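Long-range contact in beta-glucoside phosphorylase BglX (Unidentified, PDB 5VQE), which probably cleaves beta-glucosides by transferring the glucosyl unit to phosphate, as a phosphorylase of glycoside hydrolase family 3: residues Leu230-His242 against Phe281-Tyr295. Sequence-based numbering, arbitrary orientation.
Sequences LIEDGAETLMSAH and FNGLICTDATQMVGY. With G2F (2-deoxy-2-fluoro-alpha-D-glucopyranose), chain B.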
loop_
_atom_site.group_PDB
_atom_site.type_symbol
_atom_site.label_atom_id
_atom_site.label_comp_id
_atom_site.label_asym_id
_atom_site.label_seq_id
_atom_site.Cartn_x
_atom_site.Cartn_y
_atom_site.Cartn_z
ATOM N N LEU A 230 12.236 -2.837 12.299
ATOM C CA LEU A 230 11.153 -1.875 12.469
ATOM C C LEU A 230 10.540 -1.965 13.862
ATOM O O LEU A 230 10.093 -0.953 14.415
ATOM C CB LEU A 230 10.089 -2.097 11.394
ATOM C CG LEU A 230 10.333 -1.342 10.075
ATOM C CD1 LEU A 230 10.158 0.162 10.268
ATOM C CD2 LEU A 230 11.707 -1.644 9.520
ATOM N N ILE A 231 10.500 -3.161 14.444
ATOM C CA ILE A 231 10.011 -3.303 15.809
ATOM C C ILE A 231 10.895 -2.513 16.763
ATOM O O ILE A 231 10.411 -1.740 17.597
ATOM C CB ILE A 231 9.938 -4.790 16.193
ATOM C CG1 ILE A 231 8.822 -5.476 15.396
ATOM C CG2 ILE A 231 9.697 -4.960 17.685
ATOM C CD1 ILE A 231 8.859 -6.991 15.447
ATOM N N GLU A 232 12.213 -2.687 16.648
ATOM C CA GLU A 232 13.123 -1.955 17.518
ATOM C C GLU A 232 13.040 -0.459 17.272
ATOM O O GLU A 232 13.223 0.333 18.205
ATOM C CB GLU A 232 14.551 -2.456 17.317
ATOM C CG GLU A 232 14.724 -3.935 17.640
ATOM C CD GLU A 232 14.151 -4.306 18.998
ATOM O OE1 GLU A 232 14.455 -3.598 19.982
ATOM O OE2 GLU A 232 13.381 -5.292 19.074
ATOM N N ASP A 233 12.747 -0.056 16.035
ATOM C CA ASP A 233 12.596 1.354 15.696
ATOM C C ASP A 233 11.345 1.971 16.308
ATOM O O ASP A 233 11.205 3.197 16.268
ATOM C CB ASP A 233 12.589 1.503 14.164
ATOM C CG ASP A 233 12.496 2.961 13.693
ATOM O OD1 ASP A 233 13.400 3.767 14.008
ATOM O OD2 ASP A 233 11.528 3.288 12.970
ATOM N N GLY A 234 10.447 1.169 16.880
ATOM C CA GLY A 234 9.264 1.685 17.546
ATOM C C GLY A 234 7.964 1.579 16.776
ATOM O O GLY A 234 7.005 2.283 17.115
ATOM N N ALA A 235 7.888 0.717 15.767
ATOM C CA ALA A 235 6.642 0.516 15.046
ATOM C C ALA A 235 5.488 0.297 16.018
ATOM O O ALA A 235 5.560 -0.554 16.910
ATOM C CB ALA A 235 6.783 -0.674 14.104
ATOM N N GLU A 236 4.423 1.085 15.848
ATOM C CA GLU A 236 3.334 1.079 16.817
ATOM C C GLU A 236 2.391 -0.094 16.597
ATOM O O GLU A 236 1.935 -0.710 17.566
ATOM C CB GLU A 236 2.558 2.387 16.754
ATOM C CG GLU A 236 3.384 3.609 17.124
ATOM C CD GLU A 236 4.111 4.226 15.952
ATOM O OE1 GLU A 236 4.041 3.677 14.825
ATOM O OE2 GLU A 236 4.761 5.273 16.164
ATOM N N THR A 237 2.087 -0.412 15.339
ATOM C CA THR A 237 1.133 -1.459 15.021
ATOM C C THR A 237 1.699 -2.306 13.890
ATOM O O THR A 237 2.617 -1.891 13.171
ATOM C CB THR A 237 -0.247 -0.899 14.630
ATOM O OG1 THR A 237 -0.235 -0.440 13.268
ATOM C CG2 THR A 237 -0.674 0.252 15.560
ATOM N N LEU A 238 1.140 -3.505 13.757
ATOM C CA LEU A 238 1.551 -4.480 12.762
ATOM C C LEU A 238 0.307 -5.155 12.206
ATOM O O LEU A 238 -0.639 -5.443 12.949
ATOM C CB LEU A 238 2.508 -5.508 13.378
ATOM C CG LEU A 238 2.946 -6.709 12.540
ATOM C CD1 LEU A 238 4.358 -7.102 12.916
ATOM C CD2 LEU A 238 2.002 -7.890 12.741
ATOM N N MET A 239 0.301 -5.402 10.905
ATOM C CA MET A 239 -0.838 -6.031 10.246
ATOM C C MET A 239 -0.479 -7.466 9.886
ATOM O O MET A 239 0.439 -7.706 9.090
ATOM C CB MET A 239 -1.269 -5.253 9.004
ATOM C CG MET A 239 -2.513 -5.835 8.344
ATOM S SD MET A 239 -3.127 -4.867 6.959
ATOM C CE MET A 239 -3.864 -3.489 7.799
ATOM N N SER A 240 -1.204 -8.410 10.473
ATOM C CA SER A 240 -1.022 -9.831 10.203
ATOM C C SER A 240 -1.946 -10.249 9.067
ATOM O O SER A 240 -3.174 -10.160 9.187
ATOM C CB SER A 240 -1.297 -10.646 11.468
ATOM O OG SER A 240 -0.979 -12.022 11.269
ATOM N N ALA A 241 -1.364 -10.696 7.966
ATOM C CA ALA A 241 -2.097 -10.878 6.726
ATOM C C ALA A 241 -2.356 -12.356 6.478
ATOM O O ALA A 241 -2.002 -13.222 7.276
ATOM C CB ALA A 241 -1.341 -10.234 5.566
ATOM N N HIS A 242 -2.987 -12.638 5.343
ATOM C CA HIS A 242 -3.510 -13.972 5.067
ATOM C C HIS A 242 -2.501 -14.793 4.277
ATOM O O HIS A 242 -2.795 -15.394 3.245
ATOM C CB HIS A 242 -4.840 -13.848 4.343
ATOM C CG HIS A 242 -5.724 -12.792 4.924
ATOM N ND1 HIS A 242 -5.989 -12.707 6.273
ATOM C CD2 HIS A 242 -6.381 -11.758 4.343
ATOM C CE1 HIS A 242 -6.779 -11.671 6.499
ATOM N NE2 HIS A 242 -7.029 -11.077 5.345
ATOM N N PHE A 281 7.600 -8.182 20.043
ATOM C CA PHE A 281 6.781 -7.071 19.582
ATOM C C PHE A 281 5.717 -6.782 20.627
ATOM O O PHE A 281 5.019 -7.693 21.089
ATOM C CB PHE A 281 6.134 -7.379 18.235
ATOM C CG PHE A 281 5.234 -6.274 17.733
ATOM C CD1 PHE A 281 5.724 -4.998 17.549
ATOM C CD2 PHE A 281 3.900 -6.519 17.451
ATOM C CE1 PHE A 281 4.902 -3.978 17.090
ATOM C CE2 PHE A 281 3.070 -5.499 16.994
ATOM C CZ PHE A 281 3.579 -4.230 16.817
ATOM N N ASN A 282 5.607 -5.516 21.017
ATOM C CA ASN A 282 4.733 -5.126 22.112
ATOM C C ASN A 282 3.594 -4.226 21.658
ATOM O O ASN A 282 2.760 -3.843 22.487
ATOM C CB ASN A 282 5.554 -4.427 23.209
ATOM C CG ASN A 282 4.740 -4.113 24.445
ATOM O OD1 ASN A 282 4.024 -4.967 24.966
ATOM N ND2 ASN A 282 4.838 -2.875 24.920
ATOM N N GLY A 283 3.517 -3.902 20.366
ATOM C CA GLY A 283 2.493 -3.021 19.843
ATOM C C GLY A 283 1.214 -3.750 19.471
ATOM O O GLY A 283 0.998 -4.914 19.807
ATOM N N LEU A 284 0.357 -3.038 18.745
ATOM C CA LEU A 284 -0.959 -3.537 18.362
ATOM C C LEU A 284 -0.867 -4.396 17.106
ATOM O O LEU A 284 -0.257 -3.993 16.109
ATOM C CB LEU A 284 -1.904 -2.357 18.125
ATOM C CG LEU A 284 -3.424 -2.575 18.043
ATOM C CD1 LEU A 284 -4.128 -1.248 17.984
ATOM C CD2 LEU A 284 -3.845 -3.357 16.810
ATOM N N ILE A 285 -1.503 -5.563 17.137
ATOM C CA ILE A 285 -1.597 -6.444 15.975
ATOM C C ILE A 285 -3.024 -6.376 15.443
ATOM O O ILE A 285 -3.982 -6.640 16.179
ATOM C CB ILE A 285 -1.223 -7.895 16.322
ATOM C CG1 ILE A 285 0.228 -8.000 16.780
ATOM C CG2 ILE A 285 -1.450 -8.800 15.117
ATOM C CD1 ILE A 285 0.599 -9.363 17.329
ATOM N N CYS A 286 -3.173 -6.037 14.169
ATOM C CA CYS A 286 -4.471 -6.098 13.511
ATOM C C CYS A 286 -4.386 -7.055 12.333
ATOM O O CYS A 286 -3.306 -7.298 11.785
ATOM C CB CYS A 286 -4.950 -4.718 13.048
ATOM S SG CYS A 286 -3.949 -3.944 11.756
ATOM N N THR A 287 -5.527 -7.625 11.966
ATOM C CA THR A 287 -5.557 -8.477 10.791
ATOM C C THR A 287 -5.653 -7.623 9.533
ATOM O O THR A 287 -6.035 -6.450 9.567
ATOM C CB THR A 287 -6.728 -9.464 10.830
ATOM O OG1 THR A 287 -7.969 -8.779 10.629
ATOM C CG2 THR A 287 -6.797 -10.200 12.170
ATOM N N ASP A 288 -5.252 -8.217 8.417
ATOM C CA ASP A 288 -5.663 -7.686 7.135
ATOM C C ASP A 288 -7.158 -7.935 6.967
ATOM O O ASP A 288 -7.759 -8.730 7.696
ATOM C CB ASP A 288 -4.860 -8.333 6.010
ATOM C CG ASP A 288 -5.033 -7.623 4.687
ATOM O OD1 ASP A 288 -5.297 -6.385 4.687
ATOM O OD2 ASP A 288 -4.891 -8.328 3.675
ATOM N N ALA A 289 -7.758 -7.229 6.008
ATOM C CA ALA A 289 -9.208 -7.252 5.816
ATOM C C ALA A 289 -9.755 -8.676 5.791
ATOM O O ALA A 289 -9.299 -9.517 5.007
ATOM C CB ALA A 289 -9.560 -6.526 4.512
ATOM N N THR A 290 -10.757 -8.941 6.638
ATOM C CA THR A 290 -11.216 -10.307 6.884
ATOM C C THR A 290 -12.189 -10.830 5.835
ATOM O O THR A 290 -12.564 -12.004 5.907
ATOM C CB THR A 290 -11.890 -10.424 8.252
ATOM O OG1 THR A 290 -13.170 -9.784 8.214
ATOM C CG2 THR A 290 -11.025 -9.807 9.361
ATOM N N GLN A 291 -12.618 -10.021 4.871
ATOM C CA GLN A 291 -13.499 -10.538 3.836
ATOM C C GLN A 291 -12.723 -11.097 2.658
ATOM O O GLN A 291 -13.325 -11.593 1.701
ATOM C CB GLN A 291 -14.480 -9.457 3.365
ATOM C CG GLN A 291 -13.989 -8.528 2.269
ATOM C CD GLN A 291 -12.913 -7.572 2.733
ATOM O OE1 GLN A 291 -12.792 -7.288 3.930
ATOM N NE2 GLN A 291 -12.123 -7.060 1.785
ATOM N N MET A 292 -11.405 -11.060 2.717
ATOM C CA MET A 292 -10.618 -11.526 1.599
ATOM C C MET A 292 -10.496 -13.040 1.615
ATOM O O MET A 292 -10.556 -13.687 2.666
ATOM C CB MET A 292 -9.264 -10.858 1.630
ATOM C CG MET A 292 -9.452 -9.409 1.310
ATOM S SD MET A 292 -7.939 -8.634 0.910
ATOM C CE MET A 292 -7.191 -8.769 2.475
ATOM N N VAL A 293 -10.337 -13.597 0.417
ATOM C CA VAL A 293 -10.396 -15.040 0.238
ATOM C C VAL A 293 -9.354 -15.735 1.102
ATOM O O VAL A 293 -9.619 -16.792 1.686
ATOM C CB VAL A 293 -10.223 -15.387 -1.252
ATOM C CG1 VAL A 293 -10.283 -16.886 -1.458
ATOM C CG2 VAL A 293 -11.287 -14.676 -2.094
ATOM N N GLY A 294 -8.151 -15.161 1.193
ATOM C CA GLY A 294 -7.109 -15.760 2.007
ATOM C C GLY A 294 -7.536 -16.008 3.437
ATOM O O GLY A 294 -7.112 -16.990 4.056
ATOM N N TYR A 295 -8.389 -15.136 3.979
ATOM C CA TYR A 295 -8.941 -15.358 5.309
ATOM C C TYR A 295 -10.117 -16.322 5.260
ATOM O O TYR A 295 -10.126 -17.335 5.967
ATOM C CB TYR A 295 -9.379 -14.029 5.926
ATOM C CG TYR A 295 -9.723 -14.112 7.394
ATOM C CD1 TYR A 295 -11.043 -14.197 7.815
ATOM C CD2 TYR A 295 -8.722 -14.126 8.359
ATOM C CE1 TYR A 295 -11.366 -14.280 9.166
ATOM C CE2 TYR A 295 -9.027 -14.207 9.709
ATOM C CZ TYR A 295 -10.354 -14.278 10.109
ATOM O OH TYR A 295 -10.658 -14.355 11.453
HETATM C C1 G2F B . -5.720 -5.809 3.481
HETATM C C2 G2F B . -4.504 -5.350 2.613
HETATM C C3 G2F B . -3.762 -4.219 3.386
HETATM C C4 G2F B . -4.786 -3.090 3.717
HETATM C C5 G2F B . -5.952 -3.718 4.554
HETATM C C6 G2F B . -7.066 -2.640 4.862
HETATM O O3 G2F B . -2.824 -3.651 2.510
HETATM O O4 G2F B . -4.137 -2.169 4.553
HETATM O O5 G2F B . -6.569 -4.726 3.772
HETATM O O6 G2F B . -7.443 -2.036 3.657
HETATM F F2 G2F B . -3.653 -6.382 2.425
#
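Met-239 and Asp-288 meet beside the bound sugar. Asp-288 OD1 is joined covalently to C1 of 2-deoxy-2-fluoroglucose at 1.4 Å, so the model holds a trapped glycosyl-enzyme and marks Asp-288 as the nucleophile of this retaining family. Met-239 lays its sulfur against the ester oxygen, SD to Asp-288 OD1 3.5 Å; CG stands anti to the backbone N (chi1 -176°), and the chain bends only at its end, carrying CE to the sugar's O4. Lys-193, His-194, Arg-163 and Asn-92 hydrogen-bond the sugar from elsewhere in the pocket.

Behind Asp-288, His-242 grips the loop that follows. His-242 NE2 donates to Ala-289 O at 2.8 Å, coming from above the carbonyl plane, and the acceptor oxygen lies somewhat out of the imidazole plane. Tyr-295 CB makes a CH-pi contact over one face of the His-242 ring, 3.6 Å from its centroid. Ser-265 binds ND1, so both ring nitrogens are engaged. With an alanine here, Ala-289 O would probably lose this donor and a gap would open against Tyr-295, leaving the loop after the nucleophile less firmly held.

Each segment supplies one of two neighbouring parallel strands, 237-240 and 284-287, of the family 3 TIM-barrel domain, with the nucleophile at the C-terminal end of the second. Five backbone bonds join them, from Leu-284 N to Glu-236 O at 3.0 Å through to Asp-288 N, which Ser-240 O fixes at 2.9 Å.

Farther from the sugar, Phe-281 packs against the N-terminal end of the strand pair. Its ring edge meets Ala-235 O, Phe-281 CE2 touches Leu-238 CB at 3.7 Å, and Ile-231, on helix 216-232, crosses it at about a right angle, Ile-231 CG1 to Phe-281 CD1 3.8 Å.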